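Local coordinates for protein beta-lactamase Mb2281c (Mycobacterium bovis, PDB 3I7J) that probably hydrolyses beta-lactams or related substrates as a serine enzyme of the beta-lactamase and penicillin-binding protein family, at residues P93-R97 and V180-D186. Residues are numbered along the deposited sequence; the frame is centred on the assembly and turned at random.
Sequences PGTRR and VQFPGLD
With CG trans to the backbone N (chi1 170°) and bends at chi2 and chi3, the side chain of R97 runs along the 180-186 loop and delivers its guanidinium to the carbonyl of Q181. NH2 of R97 donates a fairly straight bond of 2.7 Å to O of Q181, which lies near the guanidinium plane, while NH1 adds a weak one to the same oxygen. Arginine suits this buried place because its several N-H groups serve several backbone acceptors: NH2 also bonds to A77 O, and NH1 reaches L185 O through a water. A second water joins R97 N to D186 O. L185, ending a type II turn that begins at F182, lays CB against R97 CB at 3.7 Å; its branched methyls spread over the backbone of 94-96, CD2 lying 3.2 Å from T95 O. G94 has a positive phi, where a CB would jam against the carbonyl O of P93; the F182 ring comes to 4.3 Å, CD1 to G94 CA. The contact joins the loop before helix 101-115 to the one between helix 171-177 and strand 187-189, and the R97 side chain lies near, without touching, what is probably the SxxK active site of the serine beta-lactamase fold.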
ATOM      1  N   PRO A  93      14.392 -17.503  -2.990  1.00 23.90           N
ATOM      2  CA  PRO A  93      14.312 -16.036  -3.048  1.00 16.08           C
ATOM      3  C   PRO A  93      14.560 -15.461  -4.446  1.00 18.04           C
ATOM      4  O   PRO A  93      15.503 -15.860  -5.131  1.00 23.53           O
ATOM      5  CB  PRO A  93      15.381 -15.591  -2.050  1.00 19.53           C
ATOM      6  CG  PRO A  93      15.408 -16.717  -1.050  1.00 16.97           C
ATOM      7  CD  PRO A  93      15.323 -17.943  -1.936  1.00 11.73           C
ATOM      8  N   GLY A  94      13.702 -14.535  -4.869  1.00 15.22           N
ATOM      9  CA  GLY A  94      13.863 -13.904  -6.172  1.00  9.67           C
ATOM     10  C   GLY A  94      13.373 -14.663  -7.397  1.00 13.82           C
ATOM     11  O   GLY A  94      13.359 -14.122  -8.503  1.00 17.91           O
ATOM     12  N   THR A  95      12.963 -15.908  -7.215  1.00  9.80           N
ATOM     13  CA  THR A  95      12.495 -16.710  -8.337  1.00 18.42           C
ATOM     14  C   THR A  95      11.000 -16.551  -8.557  1.00 22.05           C
ATOM     15  O   THR A  95      10.530 -16.570  -9.691  1.00 22.16           O
ATOM     16  CB  THR A  95      12.789 -18.198  -8.115  1.00 12.07           C
ATOM     17  OG1 THR A  95      11.991 -18.686  -7.024  1.00 17.34           O
ATOM     18  CG2 THR A  95      14.261 -18.394  -7.789  1.00 23.87           C
ATOM     19  N   ARG A  96      10.249 -16.403  -7.473  1.00 23.28           N
ATOM     20  CA  ARG A  96       8.813 -16.246  -7.597  1.00 19.84           C
ATOM     21  C   ARG A  96       8.260 -15.042  -6.857  1.00 26.04           C
ATOM     22  O   ARG A  96       8.825 -14.567  -5.873  1.00 23.67           O
ATOM     23  CB  ARG A  96       8.080 -17.506  -7.118  1.00 22.09           C
ATOM     24  CG  ARG A  96       8.132 -18.655  -8.109  1.00 42.39           C
ATOM     25  CD  ARG A  96       6.939 -19.585  -7.951  1.00 41.93           C
ATOM     26  NE  ARG A  96       7.023 -20.410  -6.752  1.00 50.71           N
ATOM     27  CZ  ARG A  96       6.035 -21.181  -6.308  1.00 44.10           C
ATOM     28  NH1 ARG A  96       4.882 -21.228  -6.964  1.00 45.14           N
ATOM     29  NH2 ARG A  96       6.203 -21.911  -5.210  1.00 34.39           N
ATOM     30  N   ARG A  97       7.142 -14.543  -7.361  1.00 22.38           N
ATOM     31  CA  ARG A  97       6.474 -13.429  -6.743  1.00 15.31           C
ATOM     32  C   ARG A  97       5.214 -13.944  -6.091  1.00 13.01           C
ATOM     33  O   ARG A  97       4.262 -14.305  -6.781  1.00 19.08           O
ATOM     34  CB  ARG A  97       6.106 -12.380  -7.787  1.00 14.64           C
ATOM     35  CG  ARG A  97       5.196 -11.276  -7.278  1.00 15.62           C
ATOM     36  CD  ARG A  97       5.614  -9.934  -7.874  1.00 21.60           C
ATOM     37  NE  ARG A  97       6.699  -9.339  -7.127  1.00 16.42           N
ATOM     38  CZ  ARG A  97       7.606  -8.506  -7.628  1.00 13.80           C
ATOM     39  NH1 ARG A  97       7.585  -8.146  -8.906  1.00  5.52           N
ATOM     40  NH2 ARG A  97       8.543  -8.031  -6.827  1.00 13.06           N
ATOM     41  N   VAL A 180       9.420  -1.171 -10.352  1.00  9.22           N
ATOM     42  CA  VAL A 180       9.279  -2.604 -10.220  1.00 11.29           C
ATOM     43  C   VAL A 180      10.579  -3.263  -9.762  1.00  9.96           C
ATOM     44  O   VAL A 180      11.650  -3.058 -10.331  1.00 11.78           O
ATOM     45  CB  VAL A 180       8.773  -3.255 -11.547  1.00 18.19           C
ATOM     46  CG1 VAL A 180       9.697  -2.903 -12.695  1.00 21.75           C
ATOM     47  CG2 VAL A 180       8.671  -4.771 -11.373  1.00  9.40           C
ATOM     48  N   GLN A 181      10.450  -4.039  -8.695  1.00 10.45           N
ATOM     49  CA  GLN A 181      11.550  -4.757  -8.081  1.00  8.14           C
ATOM     50  C   GLN A 181      11.423  -6.218  -8.502  1.00  9.07           C
ATOM     51  O   GLN A 181      10.346  -6.802  -8.381  1.00  7.07           O
ATOM     52  CB  GLN A 181      11.418  -4.635  -6.566  1.00  7.69           C
ATOM     53  CG  GLN A 181      11.357  -3.194  -6.061  1.00  6.75           C
ATOM     54  CD  GLN A 181      12.695  -2.496  -6.187  1.00 10.76           C
ATOM     55  OE1 GLN A 181      13.726  -3.068  -5.858  1.00 10.26           O
ATOM     56  NE2 GLN A 181      12.683  -1.254  -6.650  1.00 10.43           N
ATOM     57  N   PHE A 182      12.514  -6.809  -8.984  1.00 12.80           N
ATOM     58  CA  PHE A 182      12.482  -8.198  -9.447  1.00  9.52           C
ATOM     59  C   PHE A 182      11.442  -8.285 -10.575  1.00 11.03           C
ATOM     60  O   PHE A 182      10.432  -8.974 -10.460  1.00 14.84           O
ATOM     61  CB  PHE A 182      12.092  -9.139  -8.306  1.00  5.94           C
ATOM     62  CG  PHE A 182      13.013  -9.075  -7.119  1.00 12.71           C
ATOM     63  CD1 PHE A 182      14.247  -9.736  -7.130  1.00 12.07           C
ATOM     64  CD2 PHE A 182      12.647  -8.349  -5.986  1.00  6.80           C
ATOM     65  CE1 PHE A 182      15.108  -9.674  -6.023  1.00 11.22           C
ATOM     66  CE2 PHE A 182      13.490  -8.274  -4.875  1.00  9.40           C
ATOM     67  CZ  PHE A 182      14.728  -8.939  -4.889  1.00 15.35           C
ATOM     68  N   PRO A 183      11.679  -7.568 -11.684  1.00 17.35           N
ATOM     69  CA  PRO A 183      10.776  -7.552 -12.839  1.00 10.67           C
ATOM     70  C   PRO A 183      10.723  -8.894 -13.553  1.00 15.44           C
ATOM     71  O   PRO A 183      11.648  -9.699 -13.445  1.00 13.35           O
ATOM     72  CB  PRO A 183      11.387  -6.472 -13.723  1.00 10.99           C
ATOM     73  CG  PRO A 183      12.856  -6.667 -13.480  1.00 10.61           C
ATOM     74  CD  PRO A 183      12.885  -6.768 -11.964  1.00 13.58           C
ATOM     75  N   GLY A 184       9.634  -9.125 -14.281  1.00 15.35           N
ATOM     76  CA  GLY A 184       9.488 -10.355 -15.035  1.00 17.13           C
ATOM     77  C   GLY A 184       8.790 -11.480 -14.306  1.00 19.76           C
ATOM     78  O   GLY A 184       8.488 -12.502 -14.910  1.00 14.93           O
ATOM     79  N   LEU A 185       8.524 -11.294 -13.015  1.00 15.59           N
ATOM     80  CA  LEU A 185       7.868 -12.327 -12.225  1.00 16.15           C
ATOM     81  C   LEU A 185       6.342 -12.322 -12.340  1.00 22.50           C
ATOM     82  O   LEU A 185       5.691 -11.280 -12.210  1.00 19.51           O
ATOM     83  CB  LEU A 185       8.277 -12.190 -10.756  1.00 15.88           C
ATOM     84  CG  LEU A 185       9.778 -12.293 -10.453  1.00 19.50           C
ATOM     85  CD1 LEU A 185       9.995 -12.116  -8.958  1.00 12.20           C
ATOM     86  CD2 LEU A 185      10.326 -13.652 -10.915  1.00 16.55           C
ATOM     87  N   ASP A 186       5.784 -13.504 -12.585  1.00 21.10           N
ATOM     88  CA  ASP A 186       4.342 -13.687 -12.719  1.00 16.25           C
ATOM     89  C   ASP A 186       3.762 -14.166 -11.404  1.00 21.23           C
ATOM     90  O   ASP A 186       4.487 -14.641 -10.533  1.00 22.08           O
ATOM     91  CB  ASP A 186       4.028 -14.729 -13.793  1.00 13.84           C
ATOM     92  CG  ASP A 186       4.143 -14.177 -15.195  1.00 22.61           C
ATOM     93  OD1 ASP A 186       4.533 -13.002 -15.357  1.00 26.29           O
ATOM     94  OD2 ASP A 186       3.839 -14.922 -16.144  1.00 33.33           O
TER
HETATM   95  O   HOH W   1       6.831  -8.771 -11.727  1.00  9.75           O
HETATM   96  O   HOH W   2       6.761 -15.833 -10.070  1.00 33.54           O